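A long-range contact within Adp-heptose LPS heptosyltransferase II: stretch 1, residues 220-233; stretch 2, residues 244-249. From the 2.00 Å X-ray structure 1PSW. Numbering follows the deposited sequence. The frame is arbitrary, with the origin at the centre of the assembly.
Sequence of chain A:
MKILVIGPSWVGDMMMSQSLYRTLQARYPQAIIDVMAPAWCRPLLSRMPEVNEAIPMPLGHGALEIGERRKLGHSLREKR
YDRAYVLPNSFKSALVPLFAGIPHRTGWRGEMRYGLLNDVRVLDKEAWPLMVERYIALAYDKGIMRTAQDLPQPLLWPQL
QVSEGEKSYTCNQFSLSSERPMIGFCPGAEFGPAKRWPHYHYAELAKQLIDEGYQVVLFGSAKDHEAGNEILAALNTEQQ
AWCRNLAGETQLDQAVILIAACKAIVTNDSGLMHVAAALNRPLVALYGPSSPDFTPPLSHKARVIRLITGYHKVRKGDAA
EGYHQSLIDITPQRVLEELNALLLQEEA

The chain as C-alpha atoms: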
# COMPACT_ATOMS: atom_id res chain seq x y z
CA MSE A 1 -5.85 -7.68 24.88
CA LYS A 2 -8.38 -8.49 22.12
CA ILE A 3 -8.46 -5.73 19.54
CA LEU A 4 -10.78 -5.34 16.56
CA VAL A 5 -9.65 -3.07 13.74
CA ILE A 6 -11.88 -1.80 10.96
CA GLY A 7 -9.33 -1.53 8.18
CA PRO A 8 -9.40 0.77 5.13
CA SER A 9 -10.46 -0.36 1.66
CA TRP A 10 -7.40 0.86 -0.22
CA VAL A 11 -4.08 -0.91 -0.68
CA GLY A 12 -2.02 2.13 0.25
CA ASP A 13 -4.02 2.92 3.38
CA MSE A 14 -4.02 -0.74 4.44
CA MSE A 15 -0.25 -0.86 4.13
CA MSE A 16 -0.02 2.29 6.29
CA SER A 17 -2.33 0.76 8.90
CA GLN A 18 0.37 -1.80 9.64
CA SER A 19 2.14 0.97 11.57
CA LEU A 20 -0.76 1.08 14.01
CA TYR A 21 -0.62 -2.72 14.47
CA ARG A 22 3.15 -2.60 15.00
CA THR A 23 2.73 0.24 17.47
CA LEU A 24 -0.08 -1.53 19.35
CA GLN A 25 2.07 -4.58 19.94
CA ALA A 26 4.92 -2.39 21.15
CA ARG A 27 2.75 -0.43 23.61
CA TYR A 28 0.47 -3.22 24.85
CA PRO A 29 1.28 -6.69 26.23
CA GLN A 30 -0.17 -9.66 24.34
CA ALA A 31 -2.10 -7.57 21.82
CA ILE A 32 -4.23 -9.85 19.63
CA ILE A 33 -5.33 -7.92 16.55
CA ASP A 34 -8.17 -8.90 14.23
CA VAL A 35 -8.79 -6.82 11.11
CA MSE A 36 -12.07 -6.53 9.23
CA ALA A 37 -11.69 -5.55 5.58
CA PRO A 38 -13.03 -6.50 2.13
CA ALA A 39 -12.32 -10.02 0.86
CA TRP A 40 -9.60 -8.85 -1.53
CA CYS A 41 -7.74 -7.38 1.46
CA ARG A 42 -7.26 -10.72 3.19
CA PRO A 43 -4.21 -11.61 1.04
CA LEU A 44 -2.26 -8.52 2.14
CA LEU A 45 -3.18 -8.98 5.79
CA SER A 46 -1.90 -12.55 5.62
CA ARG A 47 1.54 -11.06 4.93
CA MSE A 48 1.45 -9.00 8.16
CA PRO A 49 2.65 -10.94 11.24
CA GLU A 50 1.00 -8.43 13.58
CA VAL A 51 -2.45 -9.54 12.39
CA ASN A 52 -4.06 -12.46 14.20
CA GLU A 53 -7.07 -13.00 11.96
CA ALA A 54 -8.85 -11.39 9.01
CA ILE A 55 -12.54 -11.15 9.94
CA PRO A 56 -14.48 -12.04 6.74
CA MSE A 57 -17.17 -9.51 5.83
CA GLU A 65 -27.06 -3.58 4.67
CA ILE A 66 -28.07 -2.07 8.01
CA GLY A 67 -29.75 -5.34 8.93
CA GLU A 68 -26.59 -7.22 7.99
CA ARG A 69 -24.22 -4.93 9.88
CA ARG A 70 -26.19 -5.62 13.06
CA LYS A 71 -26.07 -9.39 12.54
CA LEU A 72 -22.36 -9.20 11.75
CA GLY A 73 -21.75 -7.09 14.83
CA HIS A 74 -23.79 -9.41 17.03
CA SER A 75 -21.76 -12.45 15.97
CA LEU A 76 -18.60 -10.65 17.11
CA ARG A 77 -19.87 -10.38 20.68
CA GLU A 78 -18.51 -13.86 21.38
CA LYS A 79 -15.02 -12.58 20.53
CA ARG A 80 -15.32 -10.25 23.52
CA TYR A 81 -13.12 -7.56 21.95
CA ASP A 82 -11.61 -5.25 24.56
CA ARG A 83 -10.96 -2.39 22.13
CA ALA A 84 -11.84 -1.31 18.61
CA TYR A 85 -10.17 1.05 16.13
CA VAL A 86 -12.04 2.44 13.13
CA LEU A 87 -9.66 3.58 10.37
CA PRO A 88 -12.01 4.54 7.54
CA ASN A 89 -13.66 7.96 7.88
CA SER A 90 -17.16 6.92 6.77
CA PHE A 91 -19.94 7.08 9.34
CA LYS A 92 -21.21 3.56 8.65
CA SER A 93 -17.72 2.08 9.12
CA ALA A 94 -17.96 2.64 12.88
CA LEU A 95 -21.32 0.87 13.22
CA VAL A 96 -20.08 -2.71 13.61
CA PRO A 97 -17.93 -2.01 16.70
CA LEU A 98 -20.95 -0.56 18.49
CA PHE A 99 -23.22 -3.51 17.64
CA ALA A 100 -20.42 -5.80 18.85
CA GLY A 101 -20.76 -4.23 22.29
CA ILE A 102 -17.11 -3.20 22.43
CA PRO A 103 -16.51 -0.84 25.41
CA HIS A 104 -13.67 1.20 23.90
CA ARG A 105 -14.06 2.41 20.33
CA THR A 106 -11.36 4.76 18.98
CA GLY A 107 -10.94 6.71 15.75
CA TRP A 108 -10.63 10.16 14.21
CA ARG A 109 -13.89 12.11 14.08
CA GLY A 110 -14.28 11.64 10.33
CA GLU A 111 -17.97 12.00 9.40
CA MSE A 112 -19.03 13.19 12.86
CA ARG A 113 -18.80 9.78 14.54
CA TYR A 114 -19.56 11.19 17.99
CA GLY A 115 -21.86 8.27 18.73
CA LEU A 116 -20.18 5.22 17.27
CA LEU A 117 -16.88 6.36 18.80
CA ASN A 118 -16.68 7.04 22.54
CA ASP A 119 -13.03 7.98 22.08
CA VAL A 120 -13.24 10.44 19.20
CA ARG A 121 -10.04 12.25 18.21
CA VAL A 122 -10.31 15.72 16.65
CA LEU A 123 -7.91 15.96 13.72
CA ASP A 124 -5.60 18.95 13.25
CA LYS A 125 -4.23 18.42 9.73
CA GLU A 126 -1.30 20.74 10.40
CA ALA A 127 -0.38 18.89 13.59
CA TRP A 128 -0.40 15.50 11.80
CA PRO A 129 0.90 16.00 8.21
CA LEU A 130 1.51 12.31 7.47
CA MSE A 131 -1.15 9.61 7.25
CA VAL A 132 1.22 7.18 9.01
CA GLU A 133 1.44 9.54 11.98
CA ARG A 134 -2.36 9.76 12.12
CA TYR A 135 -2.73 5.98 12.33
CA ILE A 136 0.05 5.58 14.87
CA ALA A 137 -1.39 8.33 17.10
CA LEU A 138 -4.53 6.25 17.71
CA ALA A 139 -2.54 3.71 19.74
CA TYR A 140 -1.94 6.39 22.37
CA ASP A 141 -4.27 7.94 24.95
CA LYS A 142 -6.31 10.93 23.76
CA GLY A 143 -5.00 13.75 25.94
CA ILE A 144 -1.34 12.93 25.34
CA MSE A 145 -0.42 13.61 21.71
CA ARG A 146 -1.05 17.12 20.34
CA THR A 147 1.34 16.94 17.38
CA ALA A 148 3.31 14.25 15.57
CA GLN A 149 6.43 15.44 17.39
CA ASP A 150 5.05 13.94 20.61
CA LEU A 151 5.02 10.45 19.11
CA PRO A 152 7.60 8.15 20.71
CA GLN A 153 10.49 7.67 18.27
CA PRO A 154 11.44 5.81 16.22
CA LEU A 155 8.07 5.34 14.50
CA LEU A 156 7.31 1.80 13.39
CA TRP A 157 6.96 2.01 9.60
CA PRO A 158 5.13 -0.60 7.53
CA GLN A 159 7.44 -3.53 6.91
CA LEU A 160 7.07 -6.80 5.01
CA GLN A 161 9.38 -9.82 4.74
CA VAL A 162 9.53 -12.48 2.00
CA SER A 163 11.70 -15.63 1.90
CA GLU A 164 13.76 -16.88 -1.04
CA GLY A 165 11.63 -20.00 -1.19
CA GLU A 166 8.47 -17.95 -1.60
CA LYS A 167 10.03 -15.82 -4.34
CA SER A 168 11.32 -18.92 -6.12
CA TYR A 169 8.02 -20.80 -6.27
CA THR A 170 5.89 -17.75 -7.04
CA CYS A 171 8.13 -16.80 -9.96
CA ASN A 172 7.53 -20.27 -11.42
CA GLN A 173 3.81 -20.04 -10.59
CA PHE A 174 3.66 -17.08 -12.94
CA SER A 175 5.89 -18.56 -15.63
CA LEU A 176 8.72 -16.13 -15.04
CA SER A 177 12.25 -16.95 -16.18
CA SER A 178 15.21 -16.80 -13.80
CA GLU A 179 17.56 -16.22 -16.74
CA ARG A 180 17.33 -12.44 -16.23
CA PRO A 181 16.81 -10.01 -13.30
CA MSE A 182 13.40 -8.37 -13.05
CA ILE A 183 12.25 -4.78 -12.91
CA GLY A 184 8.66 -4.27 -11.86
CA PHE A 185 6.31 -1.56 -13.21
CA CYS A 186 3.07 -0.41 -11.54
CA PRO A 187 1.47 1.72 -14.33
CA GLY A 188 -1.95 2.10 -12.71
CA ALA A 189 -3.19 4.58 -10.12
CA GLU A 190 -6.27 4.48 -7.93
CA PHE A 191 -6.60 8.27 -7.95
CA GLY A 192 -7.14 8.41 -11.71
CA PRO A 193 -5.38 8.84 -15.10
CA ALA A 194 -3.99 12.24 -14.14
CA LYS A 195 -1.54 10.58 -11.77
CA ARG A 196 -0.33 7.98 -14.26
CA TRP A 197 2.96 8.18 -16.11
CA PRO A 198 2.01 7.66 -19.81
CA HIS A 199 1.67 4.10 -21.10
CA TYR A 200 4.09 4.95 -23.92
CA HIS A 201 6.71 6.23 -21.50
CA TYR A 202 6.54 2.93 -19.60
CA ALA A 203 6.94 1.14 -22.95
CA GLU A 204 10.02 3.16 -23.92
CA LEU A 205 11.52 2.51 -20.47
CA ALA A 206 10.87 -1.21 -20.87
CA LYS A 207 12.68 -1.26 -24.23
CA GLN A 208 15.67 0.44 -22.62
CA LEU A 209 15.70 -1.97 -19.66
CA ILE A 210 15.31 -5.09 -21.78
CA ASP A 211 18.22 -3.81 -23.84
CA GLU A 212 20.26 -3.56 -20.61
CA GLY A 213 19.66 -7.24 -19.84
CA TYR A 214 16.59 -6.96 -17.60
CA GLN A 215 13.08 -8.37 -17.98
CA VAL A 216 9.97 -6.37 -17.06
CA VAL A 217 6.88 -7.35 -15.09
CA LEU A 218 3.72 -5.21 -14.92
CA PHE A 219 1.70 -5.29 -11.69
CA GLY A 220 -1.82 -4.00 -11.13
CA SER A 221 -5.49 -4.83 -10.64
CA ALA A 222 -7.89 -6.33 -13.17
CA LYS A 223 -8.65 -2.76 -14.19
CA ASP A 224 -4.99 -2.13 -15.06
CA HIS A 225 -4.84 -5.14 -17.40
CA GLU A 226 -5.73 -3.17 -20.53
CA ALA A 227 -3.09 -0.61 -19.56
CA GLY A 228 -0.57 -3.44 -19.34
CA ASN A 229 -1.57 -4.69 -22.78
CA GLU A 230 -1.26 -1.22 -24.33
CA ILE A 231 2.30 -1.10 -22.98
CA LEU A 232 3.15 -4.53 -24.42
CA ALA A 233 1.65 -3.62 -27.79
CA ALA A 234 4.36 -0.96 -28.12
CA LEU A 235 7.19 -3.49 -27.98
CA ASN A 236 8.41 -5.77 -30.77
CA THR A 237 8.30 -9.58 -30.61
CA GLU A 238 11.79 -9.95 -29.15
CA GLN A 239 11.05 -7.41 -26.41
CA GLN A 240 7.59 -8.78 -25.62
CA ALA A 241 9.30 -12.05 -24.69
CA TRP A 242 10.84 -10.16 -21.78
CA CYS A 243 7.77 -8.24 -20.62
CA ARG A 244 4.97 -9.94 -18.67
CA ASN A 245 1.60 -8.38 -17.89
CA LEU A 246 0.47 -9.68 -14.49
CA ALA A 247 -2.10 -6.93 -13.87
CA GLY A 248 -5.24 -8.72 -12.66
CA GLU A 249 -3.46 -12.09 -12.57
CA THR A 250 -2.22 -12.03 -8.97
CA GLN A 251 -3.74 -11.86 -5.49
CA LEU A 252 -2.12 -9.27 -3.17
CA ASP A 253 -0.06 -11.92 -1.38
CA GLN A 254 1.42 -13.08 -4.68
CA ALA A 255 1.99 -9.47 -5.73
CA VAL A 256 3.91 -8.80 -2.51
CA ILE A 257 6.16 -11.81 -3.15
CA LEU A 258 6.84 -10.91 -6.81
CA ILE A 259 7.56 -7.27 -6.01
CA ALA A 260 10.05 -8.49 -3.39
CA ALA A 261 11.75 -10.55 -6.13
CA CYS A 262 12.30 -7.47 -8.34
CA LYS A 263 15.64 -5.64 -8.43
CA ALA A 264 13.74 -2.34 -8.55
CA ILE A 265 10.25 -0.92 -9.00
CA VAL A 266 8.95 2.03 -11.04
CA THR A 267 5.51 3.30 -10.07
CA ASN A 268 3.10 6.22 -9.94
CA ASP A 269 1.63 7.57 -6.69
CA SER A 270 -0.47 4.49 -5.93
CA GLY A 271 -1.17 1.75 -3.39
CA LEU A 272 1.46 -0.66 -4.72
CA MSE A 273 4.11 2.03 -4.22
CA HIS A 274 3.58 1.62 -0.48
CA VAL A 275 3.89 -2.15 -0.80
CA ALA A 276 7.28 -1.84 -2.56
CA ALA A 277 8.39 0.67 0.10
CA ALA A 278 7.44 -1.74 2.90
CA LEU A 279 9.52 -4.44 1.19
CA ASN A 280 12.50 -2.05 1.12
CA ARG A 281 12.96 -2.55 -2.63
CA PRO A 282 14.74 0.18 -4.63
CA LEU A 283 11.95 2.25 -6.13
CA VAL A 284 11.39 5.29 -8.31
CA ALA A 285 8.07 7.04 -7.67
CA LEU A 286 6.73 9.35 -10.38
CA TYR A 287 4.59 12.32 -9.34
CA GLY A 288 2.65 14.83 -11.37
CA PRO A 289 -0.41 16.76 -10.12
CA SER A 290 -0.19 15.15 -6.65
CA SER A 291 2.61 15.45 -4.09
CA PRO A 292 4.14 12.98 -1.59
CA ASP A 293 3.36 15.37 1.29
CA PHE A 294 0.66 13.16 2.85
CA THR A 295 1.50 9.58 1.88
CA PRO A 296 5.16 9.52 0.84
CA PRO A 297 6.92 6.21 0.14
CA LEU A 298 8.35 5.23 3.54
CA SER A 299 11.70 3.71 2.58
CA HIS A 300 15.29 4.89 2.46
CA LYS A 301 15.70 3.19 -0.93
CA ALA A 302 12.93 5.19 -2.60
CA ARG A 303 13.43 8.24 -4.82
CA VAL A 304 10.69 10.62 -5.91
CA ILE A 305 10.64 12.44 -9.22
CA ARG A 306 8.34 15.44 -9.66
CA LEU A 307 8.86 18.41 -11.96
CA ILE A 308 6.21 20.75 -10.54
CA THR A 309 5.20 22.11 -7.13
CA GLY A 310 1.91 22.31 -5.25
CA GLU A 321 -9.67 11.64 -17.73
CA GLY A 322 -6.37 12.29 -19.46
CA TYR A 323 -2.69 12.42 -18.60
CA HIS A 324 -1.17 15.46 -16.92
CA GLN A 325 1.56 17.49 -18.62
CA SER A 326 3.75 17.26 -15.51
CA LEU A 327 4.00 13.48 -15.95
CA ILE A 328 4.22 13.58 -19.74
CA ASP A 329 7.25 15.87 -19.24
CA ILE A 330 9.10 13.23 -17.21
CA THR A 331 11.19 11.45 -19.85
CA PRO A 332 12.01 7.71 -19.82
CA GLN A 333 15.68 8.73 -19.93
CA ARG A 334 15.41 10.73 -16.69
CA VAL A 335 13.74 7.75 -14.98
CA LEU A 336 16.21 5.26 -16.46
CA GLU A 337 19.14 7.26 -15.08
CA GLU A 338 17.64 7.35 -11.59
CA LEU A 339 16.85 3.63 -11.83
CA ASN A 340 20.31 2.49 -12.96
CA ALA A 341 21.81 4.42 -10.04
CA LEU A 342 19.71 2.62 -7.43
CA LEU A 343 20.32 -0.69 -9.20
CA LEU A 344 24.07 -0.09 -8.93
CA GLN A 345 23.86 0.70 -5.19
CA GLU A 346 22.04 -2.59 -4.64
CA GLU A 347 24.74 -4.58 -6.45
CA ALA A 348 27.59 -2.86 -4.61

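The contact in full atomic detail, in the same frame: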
# COMPACT_ATOMS: atom_id res chain seq x y z
N GLY A 220 -0.63 -4.84 -11.20
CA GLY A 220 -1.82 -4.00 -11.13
C GLY A 220 -3.07 -4.82 -10.89
O GLY A 220 -3.00 -6.04 -10.74
N SER A 221 -4.22 -4.15 -10.85
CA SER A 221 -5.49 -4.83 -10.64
C SER A 221 -6.08 -5.24 -11.98
O SER A 221 -5.50 -4.94 -13.03
CB SER A 221 -6.47 -3.91 -9.91
OG SER A 221 -6.73 -2.77 -10.70
N ALA A 222 -7.22 -5.91 -11.95
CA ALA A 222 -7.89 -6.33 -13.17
C ALA A 222 -8.13 -5.13 -14.07
O ALA A 222 -8.08 -5.23 -15.30
CB ALA A 222 -9.23 -7.01 -12.83
N LYS A 223 -8.40 -3.99 -13.45
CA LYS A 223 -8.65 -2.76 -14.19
C LYS A 223 -7.42 -2.25 -14.95
O LYS A 223 -7.55 -1.61 -15.99
CB LYS A 223 -9.16 -1.68 -13.23
CG LYS A 223 -10.58 -1.92 -12.75
CD LYS A 223 -10.91 -1.11 -11.51
CE LYS A 223 -10.10 -1.59 -10.31
NZ LYS A 223 -10.56 -0.96 -9.04
N ASP A 224 -6.23 -2.56 -14.43
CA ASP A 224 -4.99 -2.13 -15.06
C ASP A 224 -4.53 -3.06 -16.17
O ASP A 224 -3.54 -2.78 -16.84
CB ASP A 224 -3.86 -2.02 -14.02
CG ASP A 224 -4.17 -1.03 -12.92
OD1 ASP A 224 -4.67 0.07 -13.22
OD2 ASP A 224 -3.90 -1.35 -11.74
N HIS A 225 -5.23 -4.17 -16.38
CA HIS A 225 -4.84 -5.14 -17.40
C HIS A 225 -4.73 -4.55 -18.80
O HIS A 225 -3.76 -4.81 -19.51
CB HIS A 225 -5.80 -6.32 -17.43
CG HIS A 225 -5.34 -7.44 -18.30
ND1 HIS A 225 -4.26 -8.23 -17.99
CD2 HIS A 225 -5.78 -7.86 -19.51
CE1 HIS A 225 -4.05 -9.09 -18.97
NE2 HIS A 225 -4.95 -8.89 -19.91
N GLU A 226 -5.74 -3.78 -19.21
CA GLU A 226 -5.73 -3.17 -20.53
C GLU A 226 -4.54 -2.22 -20.63
O GLU A 226 -3.89 -2.13 -21.68
CB GLU A 226 -7.05 -2.41 -20.78
CG GLU A 226 -7.39 -1.39 -19.71
CD GLU A 226 -8.63 -0.56 -20.04
OE1 GLU A 226 -8.93 0.39 -19.28
OE2 GLU A 226 -9.31 -0.87 -21.04
N ALA A 227 -4.23 -1.52 -19.55
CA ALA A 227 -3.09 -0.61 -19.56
C ALA A 227 -1.82 -1.42 -19.80
O ALA A 227 -0.94 -1.01 -20.56
CB ALA A 227 -2.99 0.13 -18.23
N GLY A 228 -1.73 -2.59 -19.16
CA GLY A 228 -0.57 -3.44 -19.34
C GLY A 228 -0.44 -3.92 -20.78
O GLY A 228 0.66 -4.01 -21.31
N ASN A 229 -1.57 -4.23 -21.40
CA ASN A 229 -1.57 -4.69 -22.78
C ASN A 229 -1.18 -3.57 -23.75
O ASN A 229 -0.53 -3.83 -24.76
CB ASN A 229 -2.94 -5.25 -23.17
CG ASN A 229 -3.13 -6.70 -22.75
OD1 ASN A 229 -2.17 -7.39 -22.39
ND2 ASN A 229 -4.37 -7.18 -22.83
N GLU A 230 -1.59 -2.34 -23.46
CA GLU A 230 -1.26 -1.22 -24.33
C GLU A 230 0.25 -0.97 -24.29
O GLU A 230 0.85 -0.54 -25.27
CB GLU A 230 -2.04 0.05 -23.92
CG GLU A 230 -1.80 1.26 -24.84
CD GLU A 230 -2.77 2.42 -24.59
OE1 GLU A 230 -3.03 2.77 -23.42
OE2 GLU A 230 -3.27 3.01 -25.59
N ILE A 231 0.86 -1.26 -23.14
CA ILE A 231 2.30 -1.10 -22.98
C ILE A 231 3.02 -2.17 -23.80
O ILE A 231 3.95 -1.87 -24.55
CB ILE A 231 2.71 -1.23 -21.48
CG1 ILE A 231 2.14 -0.04 -20.69
CG2 ILE A 231 4.22 -1.30 -21.34
CD1 ILE A 231 2.30 -0.15 -19.18
N LEU A 232 2.57 -3.41 -23.67
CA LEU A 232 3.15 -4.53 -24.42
C LEU A 232 3.03 -4.37 -25.93
O LEU A 232 3.92 -4.76 -26.68
CB LEU A 232 2.47 -5.84 -24.02
CG LEU A 232 3.17 -6.75 -23.01
CD1 LEU A 232 2.22 -7.84 -22.61
CD2 LEU A 232 4.45 -7.34 -23.62
N ALA A 233 1.90 -3.81 -26.37
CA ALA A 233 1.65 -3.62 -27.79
C ALA A 233 2.63 -2.63 -28.43
O ALA A 233 2.69 -2.52 -29.65
CB ALA A 233 0.22 -3.13 -27.99
N ARG A 244 6.17 -9.21 -19.07
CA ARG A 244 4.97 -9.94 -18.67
C ARG A 244 3.94 -9.06 -17.98
O ARG A 244 4.25 -8.31 -17.05
CB ARG A 244 5.36 -11.09 -17.74
CG ARG A 244 4.21 -11.97 -17.29
CD ARG A 244 4.42 -13.42 -17.70
NE ARG A 244 3.50 -14.33 -17.00
CZ ARG A 244 2.19 -14.40 -17.22
NH1 ARG A 244 1.63 -13.61 -18.13
NH2 ARG A 244 1.45 -15.25 -16.53
N ASN A 245 2.70 -9.15 -18.46
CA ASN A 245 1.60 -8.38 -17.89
C ASN A 245 0.87 -9.22 -16.84
O ASN A 245 0.10 -10.12 -17.18
CB ASN A 245 0.63 -7.97 -19.01
CG ASN A 245 -0.55 -7.14 -18.50
OD1 ASN A 245 -0.56 -6.69 -17.35
ND2 ASN A 245 -1.54 -6.93 -19.36
N LEU A 246 1.12 -8.94 -15.56
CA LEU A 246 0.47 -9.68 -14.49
C LEU A 246 -0.66 -8.87 -13.84
O LEU A 246 -1.20 -9.27 -12.82
CB LEU A 246 1.50 -10.10 -13.43
CG LEU A 246 2.60 -11.07 -13.89
CD1 LEU A 246 3.50 -11.45 -12.73
CD2 LEU A 246 1.96 -12.31 -14.50
N ALA A 247 -1.02 -7.73 -14.43
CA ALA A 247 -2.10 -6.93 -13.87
C ALA A 247 -3.40 -7.75 -13.92
O ALA A 247 -3.81 -8.21 -14.99
CB ALA A 247 -2.28 -5.63 -14.66
N GLY A 248 -4.01 -7.95 -12.75
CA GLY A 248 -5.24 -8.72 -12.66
C GLY A 248 -5.04 -10.22 -12.57
O GLY A 248 -6.01 -10.97 -12.43
N GLU A 249 -3.79 -10.67 -12.62
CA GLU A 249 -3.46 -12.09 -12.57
C GLU A 249 -3.04 -12.61 -11.20
O GLU A 249 -3.01 -13.81 -10.95
CB GLU A 249 -2.35 -12.38 -13.58
CG GLU A 249 -2.82 -12.42 -15.01
CD GLU A 249 -3.46 -13.75 -15.36
OE1 GLU A 249 -2.71 -14.74 -15.54
OE2 GLU A 249 -4.71 -13.81 -15.45
O HOH W 1 -0.19 -7.71 -10.56

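The contact is organised around Asn 245 and Ala 247, which point their side chains toward the loop and helix of residues 220-233, and around His 225, in the first turn of that helix.

Asn 245 covers the most surface, and its amide is used at both ends. With chi1 in t, the side chain reaches the helix, where Asn 245 ND2 donates to His 225 O and to Asn 229 OD1, each at 3.1 Å. His 225 O already accepts the helical hydrogen bond from Asn 229 N, 3.0 Å away, so the asparagine adds a second donor to a carbonyl within the helix. At the other end of the amide, Asn 245 OD1 accepts from Ala 247 N at 3.1 Å, which ties the residue to its own loop. An amide suits this place because it carries a two-proton donor and an acceptor on one short, uncharged group in a buried setting. The helix makes room for it at Gly 228: a CB there would point toward the second stretch and lie about 2.3 Å from Asn 245 OD1, a clash. Further along, Leu 232 supplies an apolar contact, its CD1 lying 3.9 Å from Asn 245 CB.

Ala 247 packs its methyl group against the start of the helix, with CB 3.7 Å from Asp 224 C and 4.0 Å from Asp 224 CB. The small side chain fits where the backbones run close: the CA atoms of Gly 220 and Ala 247 are only 4.0 Å apart. A CB on Gly 220 would come within 2.7 Å of Asp 224 CB, so glycine leaves the space that the aspartate occupies.

His 225 ND1 donates to Ala 247 O at 3.0 Å, with the acceptor at the ring edge and near its plane, where a ring nitrogen can use its proton. Asn 245 ND2 lies over one face of the same ring.

Beyond Ala 247 the backbones meet directly. Gly 248 N donates to Gly 220 O at 3.0 Å, and Ala 247 CA adds a CA-H...O contact to that same Gly 220 O at 3.4 Å. Gly 248 has phi/psi of 84/-2, where a CB would be jammed against the preceding carbonyl; it would also lie 2.8 Å from Ala 222 CA. A water completes this end, accepting from Gly 220 N at 3.0 Å and donating to Leu 246 O at 2.9 Å.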